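Local coordinates for 3-oxoacyl-[acyl-carrier-protein] synthase (Arabidopsis thaliana, PDB 2IX4), which catalyses the condensation steps of mitochondrial fatty acid synthesis, lengthening acyl chains on acyl carrier protein by two carbons taken from malonyl-ACP, at residues S59-Y67 with G245-G253; V18-I26 with F371-P382. All coordinates share one frame; numbering follows the deposited sequence.

Contact 1: S59-Y67 with G245-G253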
ATOM      1  N   SER A  59      20.906 -12.427 -13.259  1.00 19.07           N
ATOM      2  CA  SER A  59      19.962 -12.129 -14.323  1.00 18.95           C
ATOM      3  C   SER A  59      20.383 -10.859 -15.047  1.00 18.91           C
ATOM      4  O   SER A  59      20.483  -9.799 -14.432  1.00 19.00           O
ATOM      5  CB  SER A  59      18.562 -11.957 -13.740  1.00 18.95           C
ATOM      6  OG  SER A  59      17.595 -11.776 -14.757  1.00 19.11           O
ATOM      7  N   LYS A  60      20.632 -10.974 -16.350  1.00 18.80           N
ATOM      8  CA  LYS A  60      21.095  -9.842 -17.158  1.00 18.72           C
ATOM      9  C   LYS A  60      20.123  -9.526 -18.297  1.00 18.80           C
ATOM     10  O   LYS A  60      20.532  -9.123 -19.394  1.00 18.80           O
ATOM     11  CB  LYS A  60      22.512 -10.097 -17.693  1.00 18.62           C
ATOM     12  CG  LYS A  60      23.584 -10.227 -16.600  1.00 18.53           C
ATOM     13  CD  LYS A  60      24.966 -10.380 -17.202  1.00 18.84           C
ATOM     14  CE  LYS A  60      26.045 -10.490 -16.133  1.00 19.61           C
ATOM     15  NZ  LYS A  60      26.077 -11.832 -15.479  1.00 20.20           N
ATOM     16  N   VAL A  61      18.835  -9.719 -18.020  1.00 18.87           N
ATOM     17  CA  VAL A  61      17.755  -9.413 -18.966  1.00 18.54           C
ATOM     18  C   VAL A  61      16.645  -8.649 -18.250  1.00 18.65           C
ATOM     19  O   VAL A  61      16.419  -8.845 -17.053  1.00 18.66           O
ATOM     20  CB  VAL A  61      17.170 -10.693 -19.659  1.00 18.55           C
ATOM     21  CG1 VAL A  61      18.212 -11.362 -20.555  1.00 18.17           C
ATOM     22  CG2 VAL A  61      16.619 -11.694 -18.632  1.00 18.50           C
ATOM     23  N   ALA A  62      15.967  -7.764 -18.979  1.00 18.57           N
ATOM     24  CA  ALA A  62      14.862  -6.989 -18.420  1.00 18.62           C
ATOM     25  C   ALA A  62      13.998  -6.404 -19.531  1.00 18.87           C
ATOM     26  O   ALA A  62      14.430  -6.323 -20.683  1.00 18.95           O
ATOM     27  CB  ALA A  62      15.387  -5.882 -17.498  1.00 18.54           C
ATOM     28  N   ALA A  63      12.778  -6.006 -19.179  1.00 19.04           N
ATOM     29  CA  ALA A  63      11.850  -5.415 -20.138  1.00 19.36           C
ATOM     30  C   ALA A  63      11.661  -3.935 -19.846  1.00 19.42           C
ATOM     31  O   ALA A  63      11.131  -3.568 -18.801  1.00 19.37           O
ATOM     32  CB  ALA A  63      10.529  -6.138 -20.096  1.00 19.45           C
ATOM     33  N   PHE A  64      12.084  -3.095 -20.789  1.00 19.85           N
ATOM     34  CA  PHE A  64      12.184  -1.653 -20.572  1.00 20.04           C
ATOM     35  C   PHE A  64      11.129  -0.854 -21.322  1.00 20.24           C
ATOM     36  O   PHE A  64      10.826  -1.137 -22.481  1.00 20.29           O
ATOM     37  CB  PHE A  64      13.560  -1.142 -21.022  1.00 20.18           C
ATOM     38  CG  PHE A  64      14.710  -1.666 -20.209  1.00 20.27           C
ATOM     39  CD1 PHE A  64      15.356  -2.843 -20.574  1.00 20.21           C
ATOM     40  CD2 PHE A  64      15.164  -0.969 -19.095  1.00 20.41           C
ATOM     41  CE1 PHE A  64      16.430  -3.331 -19.831  1.00 20.24           C
ATOM     42  CE2 PHE A  64      16.237  -1.445 -18.349  1.00 20.71           C
ATOM     43  CZ  PHE A  64      16.868  -2.634 -18.717  1.00 20.63           C
ATOM     44  N   VAL A  65      10.598   0.169 -20.660  1.00 20.37           N
ATOM     45  CA  VAL A  65       9.787   1.180 -21.330  1.00 20.54           C
ATOM     46  C   VAL A  65      10.681   1.949 -22.311  1.00 20.72           C
ATOM     47  O   VAL A  65      11.752   2.417 -21.924  1.00 20.48           O
ATOM     48  CB  VAL A  65       9.164   2.160 -20.304  1.00 20.50           C
ATOM     49  CG1 VAL A  65       8.625   3.411 -20.998  1.00 20.25           C
ATOM     50  CG2 VAL A  65       8.076   1.466 -19.490  1.00 20.52           C
ATOM     51  N   PRO A  66      10.253   2.066 -23.586  1.00 21.13           N
ATOM     52  CA  PRO A  66      11.004   2.883 -24.540  1.00 21.35           C
ATOM     53  C   PRO A  66      10.823   4.384 -24.295  1.00 21.53           C
ATOM     54  O   PRO A  66       9.693   4.886 -24.290  1.00 21.60           O
ATOM     55  CB  PRO A  66      10.416   2.476 -25.896  1.00 21.29           C
ATOM     56  CG  PRO A  66       9.041   2.032 -25.594  1.00 21.47           C
ATOM     57  CD  PRO A  66       9.071   1.438 -24.208  1.00 21.18           C
ATOM     58  N   TYR A  67      11.939   5.079 -24.088  1.00 21.60           N
ATOM     59  CA  TYR A  67      11.943   6.525 -23.868  1.00 21.59           C
ATOM     60  C   TYR A  67      12.163   7.253 -25.183  1.00 21.55           C
ATOM     61  O   TYR A  67      12.798   6.719 -26.089  1.00 21.52           O
ATOM     62  CB  TYR A  67      13.058   6.914 -22.892  1.00 21.70           C
ATOM     63  CG  TYR A  67      12.764   6.677 -21.420  1.00 21.53           C
ATOM     64  CD1 TYR A  67      12.990   7.681 -20.480  1.00 21.59           C
ATOM     65  CD2 TYR A  67      12.285   5.448 -20.965  1.00 21.53           C
ATOM     66  CE1 TYR A  67      12.734   7.471 -19.126  1.00 21.37           C
ATOM     67  CE2 TYR A  67      12.025   5.232 -19.615  1.00 21.88           C
ATOM     68  CZ  TYR A  67      12.253   6.248 -18.703  1.00 22.04           C
ATOM     69  OH  TYR A  67      11.998   6.037 -17.366  1.00 22.75           O
ATOM     70  N   GLY A 245      12.614 -18.695 -14.081  1.00 19.74           N
ATOM     71  CA  GLY A 245      12.397 -17.502 -13.266  1.00 19.67           C
ATOM     72  C   GLY A 245      11.860 -16.371 -14.121  1.00 19.52           C
ATOM     73  O   GLY A 245      11.947 -16.428 -15.348  1.00 19.40           O
ATOM     74  N   PHE A 246      11.301 -15.343 -13.490  1.00 19.61           N
ATOM     75  CA  PHE A 246      10.738 -14.236 -14.261  1.00 19.75           C
ATOM     76  C   PHE A 246      11.780 -13.201 -14.699  1.00 19.63           C
ATOM     77  O   PHE A 246      12.922 -13.208 -14.239  1.00 19.58           O
ATOM     78  CB  PHE A 246       9.514 -13.592 -13.574  1.00 19.66           C
ATOM     79  CG  PHE A 246       9.817 -12.851 -12.299  1.00 20.50           C
ATOM     80  CD1 PHE A 246      10.228 -11.518 -12.328  1.00 20.57           C
ATOM     81  CD2 PHE A 246       9.635 -13.468 -11.064  1.00 20.70           C
ATOM     82  CE1 PHE A 246      10.481 -10.818 -11.149  1.00 21.60           C
ATOM     83  CE2 PHE A 246       9.886 -12.779  -9.880  1.00 21.33           C
ATOM     84  CZ  PHE A 246      10.311 -11.451  -9.922  1.00 21.24           C
ATOM     85  N   VAL A 247      11.366 -12.333 -15.613  1.00 19.63           N
ATOM     86  CA  VAL A 247      12.200 -11.254 -16.106  1.00 19.66           C
ATOM     87  C   VAL A 247      11.542  -9.970 -15.632  1.00 19.76           C
ATOM     88  O   VAL A 247      10.373  -9.737 -15.928  1.00 19.77           O
ATOM     89  CB  VAL A 247      12.286 -11.279 -17.652  1.00 19.69           C
ATOM     90  CG1 VAL A 247      13.083 -10.095 -18.171  1.00 19.51           C
ATOM     91  CG2 VAL A 247      12.907 -12.590 -18.133  1.00 19.31           C
ATOM     92  N   ILE A 248      12.287  -9.162 -14.875  1.00 19.96           N
ATOM     93  CA  ILE A 248      11.770  -7.910 -14.324  1.00 20.25           C
ATOM     94  C   ILE A 248      11.414  -6.962 -15.463  1.00 20.09           C
ATOM     95  O   ILE A 248      12.192  -6.784 -16.397  1.00 20.10           O
ATOM     96  CB  ILE A 248      12.775  -7.218 -13.350  1.00 20.32           C
ATOM     97  CG1 ILE A 248      13.066  -8.106 -12.141  1.00 21.19           C
ATOM     98  CG2 ILE A 248      12.225  -5.889 -12.839  1.00 20.76           C
ATOM     99  CD1 ILE A 248      14.083  -7.522 -11.170  1.00 22.46           C
ATOM    100  N   GLY A 249      10.220  -6.387 -15.385  1.00 20.16           N
ATOM    101  CA  GLY A 249       9.780  -5.373 -16.337  1.00 20.27           C
ATOM    102  C   GLY A 249       9.384  -4.109 -15.600  1.00 20.48           C
ATOM    103  O   GLY A 249       9.423  -4.065 -14.375  1.00 20.59           O
ATOM    104  N   GLU A 250       8.995  -3.080 -16.347  1.00 20.80           N
ATOM    105  CA  GLU A 250       8.591  -1.807 -15.753  1.00 20.93           C
ATOM    106  C   GLU A 250       7.452  -1.178 -16.549  1.00 20.86           C
ATOM    107  O   GLU A 250       7.264  -1.483 -17.727  1.00 20.67           O
ATOM    108  CB  GLU A 250       9.780  -0.838 -15.703  1.00 21.07           C
ATOM    109  CG  GLU A 250      10.361  -0.519 -17.080  1.00 22.07           C
ATOM    110  CD  GLU A 250      11.347   0.631 -17.076  1.00 24.33           C
ATOM    111  OE1 GLU A 250      11.440   1.355 -16.059  1.00 26.37           O
ATOM    112  OE2 GLU A 250      12.032   0.816 -18.103  1.00 24.74           O
ATOM    113  N   GLY A 251       6.699  -0.299 -15.897  1.00 20.92           N
ATOM    114  CA  GLY A 251       5.665   0.478 -16.581  1.00 21.13           C
ATOM    115  C   GLY A 251       4.482   0.771 -15.689  1.00 21.16           C
ATOM    116  O   GLY A 251       4.583   0.705 -14.463  1.00 21.30           O
ATOM    117  N   SER A 252       3.354   1.092 -16.311  1.00 21.39           N
ATOM    118  CA  SER A 252       2.140   1.425 -15.577  1.00 21.63           C
ATOM    119  C   SER A 252       0.903   1.080 -16.383  1.00 21.44           C
ATOM    120  O   SER A 252       0.896   1.186 -17.610  1.00 21.27           O
ATOM    121  CB  SER A 252       2.114   2.917 -15.222  1.00 21.77           C
ATOM    122  OG  SER A 252       0.973   3.241 -14.439  1.00 22.54           O
ATOM    123  N   GLY A 253      -0.140   0.667 -15.673  1.00 21.23           N
ATOM    124  CA  GLY A 253      -1.463   0.500 -16.250  1.00 20.95           C
ATOM    125  C   GLY A 253      -2.447   1.273 -15.398  1.00 20.74           C
ATOM    126  O   GLY A 253      -2.456   1.145 -14.174  1.00 20.75           O
TER
HETATM  127  O   HOH W   1      15.218  -9.948 -14.924  1.00 13.19           O
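Ala63 and the extended chain at Ile248-Gly249 join backbone to backbone, residues 61-65 and 247-251 running in nearly the same direction. Ala63 N donates to Ile248 O at 2.9 Å, lying in the carbonyl plane with an N-H...O angle of 164°; the return bond, Glu250 N to Ala63 O, is weak. One water extends the polar seam, donating to Val61 O and Ser59 OG while accepting from Ile248 N.

The side-chain bond comes from Glu250. Its CG lies between the backbone N and the carbonyl carbon (chi1 60°), and the extended chain brings OE2 to Val65 N at 3.0 Å, met on the anti side and 31° out of the carboxylate plane. OE1 is held by Tyr91 and Ser208. Without the carboxylate, as with an alanine here, Val65 N would probably lose its acceptor, and the hydroxyls of Tyr91 and Ser208 a shared partner.

Apolar contact is slighter: Val61 CG2 meets Val247 CG2 at 3.9 Å, and Val65 CG2 packs 3.9 Å from Gly251 CA.

Strand 61-63, paired with strand 32-34, is thus tied to the chain leading into strand 251-259 of the thiolase-fold core, with Gly249 about 6 Å from the side chain of the predicted active-site His359.

Contact 2: V18-I26 with F371-P382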
ATOM      1  N   VAL A  18      -1.949   2.642 -25.146  1.00 25.65           N
ATOM      2  CA  VAL A  18      -2.730   1.410 -25.308  1.00 26.22           C
ATOM      3  C   VAL A  18      -2.618   0.852 -26.733  1.00 26.52           C
ATOM      4  O   VAL A  18      -2.350  -0.336 -26.914  1.00 26.59           O
ATOM      5  CB  VAL A  18      -4.226   1.615 -24.908  1.00 26.28           C
ATOM      6  CG1 VAL A  18      -5.069   0.397 -25.270  1.00 26.36           C
ATOM      7  CG2 VAL A  18      -4.352   1.906 -23.417  1.00 26.08           C
ATOM      8  N   GLU A  19      -2.804   1.719 -27.729  1.00 26.81           N
ATOM      9  CA  GLU A  19      -2.746   1.327 -29.141  1.00 27.17           C
ATOM     10  C   GLU A  19      -1.454   0.571 -29.470  1.00 26.62           C
ATOM     11  O   GLU A  19      -1.501  -0.554 -29.975  1.00 26.66           O
ATOM     12  CB  GLU A  19      -2.904   2.555 -30.046  1.00 27.58           C
ATOM     13  CG  GLU A  19      -3.255   2.244 -31.508  1.00 30.20           C
ATOM     14  CD  GLU A  19      -2.038   1.988 -32.394  1.00 33.53           C
ATOM     15  OE1 GLU A  19      -1.005   2.678 -32.225  1.00 34.58           O
ATOM     16  OE2 GLU A  19      -2.121   1.101 -33.276  1.00 35.26           O
ATOM     17  N   THR A  20      -0.314   1.185 -29.160  1.00 25.79           N
ATOM     18  CA  THR A  20       0.994   0.608 -29.460  1.00 25.06           C
ATOM     19  C   THR A  20       1.251  -0.703 -28.706  1.00 24.52           C
ATOM     20  O   THR A  20       1.716  -1.677 -29.299  1.00 24.42           O
ATOM     21  CB  THR A  20       2.133   1.632 -29.206  1.00 25.12           C
ATOM     22  OG1 THR A  20       1.935   2.781 -30.044  1.00 25.30           O
ATOM     23  CG2 THR A  20       3.500   1.029 -29.519  1.00 25.12           C
ATOM     24  N   THR A  21       0.941  -0.720 -27.412  1.00 23.79           N
ATOM     25  CA  THR A  21       1.137  -1.910 -26.576  1.00 23.30           C
ATOM     26  C   THR A  21       0.307  -3.097 -27.078  1.00 23.04           C
ATOM     27  O   THR A  21       0.849  -4.178 -27.315  1.00 22.78           O
ATOM     28  CB  THR A  21       0.822  -1.617 -25.087  1.00 23.20           C
ATOM     29  OG1 THR A  21       1.781  -0.688 -24.572  1.00 23.05           O
ATOM     30  CG2 THR A  21       0.863  -2.896 -24.243  1.00 23.08           C
ATOM     31  N   TRP A  22      -0.997  -2.878 -27.247  1.00 22.85           N
ATOM     32  CA  TRP A  22      -1.923  -3.911 -27.720  1.00 22.82           C
ATOM     33  C   TRP A  22      -1.586  -4.450 -29.118  1.00 22.92           C
ATOM     34  O   TRP A  22      -1.655  -5.661 -29.343  1.00 22.89           O
ATOM     35  CB  TRP A  22      -3.368  -3.394 -27.684  1.00 22.75           C
ATOM     36  CG  TRP A  22      -4.401  -4.422 -28.062  1.00 22.22           C
ATOM     37  CD1 TRP A  22      -5.149  -4.447 -29.203  1.00 21.75           C
ATOM     38  CD2 TRP A  22      -4.796  -5.569 -27.297  1.00 21.44           C
ATOM     39  NE1 TRP A  22      -5.986  -5.536 -29.196  1.00 21.53           N
ATOM     40  CE2 TRP A  22      -5.789  -6.243 -28.040  1.00 21.50           C
ATOM     41  CE3 TRP A  22      -4.406  -6.092 -26.055  1.00 21.38           C
ATOM     42  CZ2 TRP A  22      -6.404  -7.414 -27.580  1.00 21.63           C
ATOM     43  CZ3 TRP A  22      -5.014  -7.258 -25.599  1.00 20.82           C
ATOM     44  CH2 TRP A  22      -6.003  -7.905 -26.362  1.00 21.17           C
ATOM     45  N   ARG A  23      -1.226  -3.556 -30.041  0.50 22.91           N
ATOM     46  CA  ARG A  23      -0.871  -3.955 -31.405  0.50 23.05           C
ATOM     47  C   ARG A  23       0.341  -4.883 -31.401  0.50 22.93           C
ATOM     48  O   ARG A  23       0.315  -5.948 -32.017  0.50 22.88           O
ATOM     49  CB  ARG A  23      -0.579  -2.736 -32.283  0.50 23.12           C
ATOM     50  CG  ARG A  23      -0.909  -2.948 -33.756  0.50 24.01           C
ATOM     51  CD  ARG A  23       0.232  -2.560 -34.701  0.50 25.15           C
ATOM     52  NE  ARG A  23       0.948  -1.344 -34.309  0.50 25.89           N
ATOM     53  CZ  ARG A  23       2.257  -1.282 -34.069  0.50 25.98           C
ATOM     54  NH1 ARG A  23       3.020  -2.364 -34.188  0.50 25.73           N
ATOM     55  NH2 ARG A  23       2.809  -0.127 -33.718  0.50 26.28           N
ATOM     56  N   ARG A  24       1.391  -4.473 -30.694  1.00 22.86           N
ATOM     57  CA  ARG A  24       2.626  -5.250 -30.609  1.00 23.00           C
ATOM     58  C   ARG A  24       2.452  -6.561 -29.839  1.00 22.58           C
ATOM     59  O   ARG A  24       3.074  -7.572 -30.178  1.00 22.29           O
ATOM     60  CB  ARG A  24       3.748  -4.397 -30.011  1.00 23.24           C
ATOM     61  CG  ARG A  24       4.245  -3.299 -30.962  1.00 24.90           C
ATOM     62  CD  ARG A  24       5.417  -2.509 -30.393  1.00 28.34           C
ATOM     63  NE  ARG A  24       6.504  -3.372 -29.931  1.00 31.28           N
ATOM     64  CZ  ARG A  24       7.615  -2.944 -29.332  1.00 32.97           C
ATOM     65  NH1 ARG A  24       7.810  -1.646 -29.118  1.00 34.29           N
ATOM     66  NH2 ARG A  24       8.537  -3.818 -28.947  1.00 33.71           N
ATOM     67  N   LEU A  25       1.591  -6.540 -28.823  1.00 22.29           N
ATOM     68  CA  LEU A  25       1.271  -7.742 -28.048  1.00 22.20           C
ATOM     69  C   LEU A  25       0.616  -8.804 -28.930  1.00 22.38           C
ATOM     70  O   LEU A  25       1.034  -9.964 -28.927  1.00 22.18           O
ATOM     71  CB  LEU A  25       0.351  -7.405 -26.864  1.00 22.07           C
ATOM     72  CG  LEU A  25      -0.082  -8.567 -25.957  1.00 21.62           C
ATOM     73  CD1 LEU A  25       1.057  -9.012 -25.041  1.00 21.22           C
ATOM     74  CD2 LEU A  25      -1.308  -8.186 -25.139  1.00 20.74           C
ATOM     75  N   ILE A  26      -0.404  -8.391 -29.682  1.00 22.66           N
ATOM     76  CA  ILE A  26      -1.150  -9.293 -30.567  1.00 22.87           C
ATOM     77  C   ILE A  26      -0.279  -9.806 -31.720  1.00 23.10           C
ATOM     78  O   ILE A  26      -0.408 -10.959 -32.133  1.00 23.18           O
ATOM     79  CB  ILE A  26      -2.464  -8.626 -31.086  1.00 22.81           C
ATOM     80  CG1 ILE A  26      -3.407  -8.284 -29.915  1.00 22.72           C
ATOM     81  CG2 ILE A  26      -3.175  -9.499 -32.130  1.00 22.89           C
ATOM     82  CD1 ILE A  26      -3.663  -9.423 -28.917  1.00 22.30           C
ATOM     83  N   PHE A 371      -5.352  -5.744 -20.612  1.00 18.93           N
ATOM     84  CA  PHE A 371      -5.321  -6.784 -21.644  1.00 18.99           C
ATOM     85  C   PHE A 371      -6.619  -7.597 -21.657  1.00 19.07           C
ATOM     86  O   PHE A 371      -7.139  -7.925 -22.727  1.00 19.23           O
ATOM     87  CB  PHE A 371      -4.117  -7.724 -21.471  1.00 18.92           C
ATOM     88  CG  PHE A 371      -2.776  -7.080 -21.738  1.00 18.83           C
ATOM     89  CD1 PHE A 371      -1.609  -7.666 -21.248  1.00 19.46           C
ATOM     90  CD2 PHE A 371      -2.672  -5.899 -22.475  1.00 19.04           C
ATOM     91  CE1 PHE A 371      -0.361  -7.087 -21.482  1.00 18.93           C
ATOM     92  CE2 PHE A 371      -1.431  -5.314 -22.711  1.00 19.54           C
ATOM     93  CZ  PHE A 371      -0.272  -5.909 -22.213  1.00 18.91           C
ATOM     94  N   SER A 372      -7.130  -7.913 -20.467  1.00 19.13           N
ATOM     95  CA  SER A 372      -8.385  -8.652 -20.310  1.00 19.26           C
ATOM     96  C   SER A 372      -9.600  -7.852 -20.797  1.00 19.30           C
ATOM     97  O   SER A 372     -10.485  -8.401 -21.454  1.00 19.22           O
ATOM     98  CB  SER A 372      -8.571  -9.081 -18.852  1.00 19.20           C
ATOM     99  OG  SER A 372      -7.486  -9.891 -18.426  1.00 19.41           O
ATOM    100  N   ILE A 373      -9.627  -6.561 -20.472  1.00 19.59           N
ATOM    101  CA  ILE A 373     -10.675  -5.647 -20.952  1.00 19.84           C
ATOM    102  C   ILE A 373     -10.618  -5.523 -22.474  1.00 20.10           C
ATOM    103  O   ILE A 373     -11.659  -5.500 -23.142  1.00 20.54           O
ATOM    104  CB  ILE A 373     -10.552  -4.242 -20.294  1.00 19.85           C
ATOM    105  CG1 ILE A 373     -10.801  -4.330 -18.783  1.00 19.67           C
ATOM    106  CG2 ILE A 373     -11.526  -3.240 -20.929  1.00 19.64           C
ATOM    107  CD1 ILE A 373     -10.130  -3.220 -17.972  1.00 19.85           C
ATOM    108  N   LEU A 374      -9.404  -5.449 -23.017  1.00 20.21           N
ATOM    109  CA  LEU A 374      -9.203  -5.340 -24.467  1.00 20.18           C
ATOM    110  C   LEU A 374      -9.571  -6.623 -25.214  1.00 20.00           C
ATOM    111  O   LEU A 374     -10.025  -6.570 -26.356  1.00 19.85           O
ATOM    112  CB  LEU A 374      -7.769  -4.910 -24.795  1.00 20.19           C
ATOM    113  CG  LEU A 374      -7.417  -3.442 -24.516  1.00 20.57           C
ATOM    114  CD1 LEU A 374      -5.912  -3.211 -24.626  1.00 20.76           C
ATOM    115  CD2 LEU A 374      -8.182  -2.501 -25.441  1.00 20.42           C
ATOM    116  N   ALA A 375      -9.365  -7.766 -24.561  1.00 19.95           N
ATOM    117  CA  ALA A 375      -9.790  -9.060 -25.097  1.00 19.72           C
ATOM    118  C   ALA A 375     -11.301  -9.082 -25.328  1.00 19.56           C
ATOM    119  O   ALA A 375     -11.770  -9.523 -26.381  1.00 19.42           O
ATOM    120  CB  ALA A 375      -9.369 -10.194 -24.162  1.00 19.70           C
ATOM    121  N   ILE A 376     -12.049  -8.603 -24.334  1.00 19.48           N
ATOM    122  CA  ILE A 376     -13.497  -8.434 -24.446  1.00 19.68           C
ATOM    123  C   ILE A 376     -13.837  -7.437 -25.557  1.00 19.79           C
ATOM    124  O   ILE A 376     -14.663  -7.723 -26.422  1.00 19.93           O
ATOM    125  CB  ILE A 376     -14.120  -7.971 -23.099  1.00 19.55           C
ATOM    126  CG1 ILE A 376     -13.977  -9.070 -22.037  1.00 19.37           C
ATOM    127  CG2 ILE A 376     -15.589  -7.586 -23.282  1.00 19.83           C
ATOM    128  CD1 ILE A 376     -14.243  -8.607 -20.618  1.00 18.47           C
ATOM    129  N   HIS A 377     -13.176  -6.284 -25.536  1.00 19.99           N
ATOM    130  CA  HIS A 377     -13.472  -5.191 -26.464  1.00 20.28           C
ATOM    131  C   HIS A 377     -13.210  -5.531 -27.934  1.00 20.39           C
ATOM    132  O   HIS A 377     -13.991  -5.152 -28.809  1.00 20.57           O
ATOM    133  CB  HIS A 377     -12.703  -3.927 -26.055  1.00 20.27           C
ATOM    134  CG  HIS A 377     -13.074  -2.710 -26.843  1.00 20.50           C
ATOM    135  ND1 HIS A 377     -14.341  -2.164 -26.820  1.00 20.69           N
ATOM    136  CD2 HIS A 377     -12.343  -1.926 -27.671  1.00 21.37           C
ATOM    137  CE1 HIS A 377     -14.374  -1.103 -27.605  1.00 21.37           C
ATOM    138  NE2 HIS A 377     -13.174  -0.936 -28.132  1.00 21.27           N
ATOM    139  N   HIS A 378     -12.117  -6.249 -28.195  1.00 20.56           N
ATOM    140  CA  HIS A 378     -11.685  -6.555 -29.566  1.00 20.77           C
ATOM    141  C   HIS A 378     -12.033  -7.970 -30.041  1.00 20.86           C
ATOM    142  O   HIS A 378     -12.004  -8.247 -31.243  1.00 21.02           O
ATOM    143  CB  HIS A 378     -10.178  -6.330 -29.718  1.00 20.82           C
ATOM    144  CG  HIS A 378      -9.763  -4.899 -29.587  1.00 21.24           C
ATOM    145  ND1 HIS A 378     -10.143  -3.928 -30.488  1.00 21.72           N
ATOM    146  CD2 HIS A 378      -8.991  -4.276 -28.665  1.00 21.34           C
ATOM    147  CE1 HIS A 378      -9.628  -2.767 -30.125  1.00 22.05           C
ATOM    148  NE2 HIS A 378      -8.924  -2.951 -29.022  1.00 22.14           N
ATOM    149  N   GLY A 379     -12.354  -8.857 -29.103  1.00 20.77           N
ATOM    150  CA  GLY A 379     -12.610 -10.257 -29.430  1.00 20.71           C
ATOM    151  C   GLY A 379     -11.354 -10.967 -29.907  1.00 20.62           C
ATOM    152  O   GLY A 379     -11.394 -11.730 -30.869  1.00 20.55           O
ATOM    153  N   VAL A 380     -10.237 -10.682 -29.243  1.00 20.81           N
ATOM    154  CA  VAL A 380      -8.943 -11.301 -29.538  1.00 20.96           C
ATOM    155  C   VAL A 380      -8.283 -11.648 -28.212  1.00 20.96           C
ATOM    156  O   VAL A 380      -8.155 -10.795 -27.335  1.00 21.02           O
ATOM    157  CB  VAL A 380      -7.989 -10.355 -30.329  1.00 20.91           C
ATOM    158  CG1 VAL A 380      -6.750 -11.113 -30.805  1.00 21.25           C
ATOM    159  CG2 VAL A 380      -8.689  -9.724 -31.519  1.00 21.26           C
ATOM    160  N   ALA A 381      -7.878 -12.904 -28.060  1.00 21.20           N
ATOM    161  CA  ALA A 381      -7.148 -13.327 -26.871  1.00 21.25           C
ATOM    162  C   ALA A 381      -5.660 -13.416 -27.205  1.00 21.46           C
ATOM    163  O   ALA A 381      -5.288 -14.049 -28.195  1.00 21.46           O
ATOM    164  CB  ALA A 381      -7.678 -14.661 -26.365  1.00 21.12           C
ATOM    165  N   PRO A 382      -4.804 -12.767 -26.392  1.00 21.54           N
ATOM    166  CA  PRO A 382      -3.368 -12.725 -26.685  1.00 21.55           C
ATOM    167  C   PRO A 382      -2.654 -14.059 -26.461  1.00 21.54           C
ATOM    168  O   PRO A 382      -3.108 -14.889 -25.666  1.00 21.64           O
ATOM    169  CB  PRO A 382      -2.841 -11.662 -25.716  1.00 21.53           C
ATOM    170  CG  PRO A 382      -3.805 -11.669 -24.590  1.00 21.70           C
ATOM    171  CD  PRO A 382      -5.144 -12.019 -25.168  1.00 21.51           C
TER
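Trp22 inserts as a knob into a hole formed by Phe371, Leu374, Ala375 and His378, the central feature of a helix-helix crossing in this thiolase-fold enzyme. Helix 18-26 meets the end of helix 364-378 at -78°, with the local axes 11.7 Å apart, a separation large enough to take an indole between them.

With CG anti to the backbone N (chi1 -176°), the indole projects from its own helix toward the other. Leu374 CB lies over one face in a CH-pi contact, 3.6 Å from the centroid of the Trp22 six-membered ring and almost on its normal, while Leu374 CD1 touches Trp22 CE3. The opposite face carries Ile26 CG1 from the same helix as the tryptophan. At the five-membered end, His378 lies nearly parallel, its plane at 22°, but is slid so far aside that the rings barely overlap.

A second CH-pi contact reverses the roles: here helix 18-26 supplies the methyl and Phe371 the ring. Leu25 CD2 stands 3.6 Å from the centroid of the Phe371 ring, over the centre, and Thr21 CG2 comes in at the ring edge, 3.7 Å from Phe371 CE2. Thr21 OG1 is hydrogen-bonded to Thr12 OG1 and Gly17 O.

Past Gly379, whose positive phi marks the departure from the helix, the chain doubles back through strand 380-381. Ile26 CD1 reaches both Val380 CG1 and Pro382 CB, each at 4.0 Å, and Leu25 CD2 also touches the proline. No hydrogen bond crosses the interface. Val380 O, buried here and without a polar partner in the model, lies at the edge of the indole, near its plane and 3.7 Å from Trp22 CH2.

Overall arrangement
Two ways of joining distant parts of one fold appear side by side. Both contacts are largely buried, but contact 1 lies deeper: nine of its ten touching residues are buried, against seven of eleven, and its centre is about 11 Å from the centre of the chain, against about 15 Å for contact 2, which reaches the surface at His378. They share no helix or strand, although both border strand 3-12, through Val65 in contact 1 and Val18 in contact 2. Contact 1 joins extended chains through backbone bonds, a water and a carboxylate; contact 2 packs one helix against another and the strand that follows it, through rings and methyl groups. Their nearest atoms are about 5 Å apart, so the two do not touch.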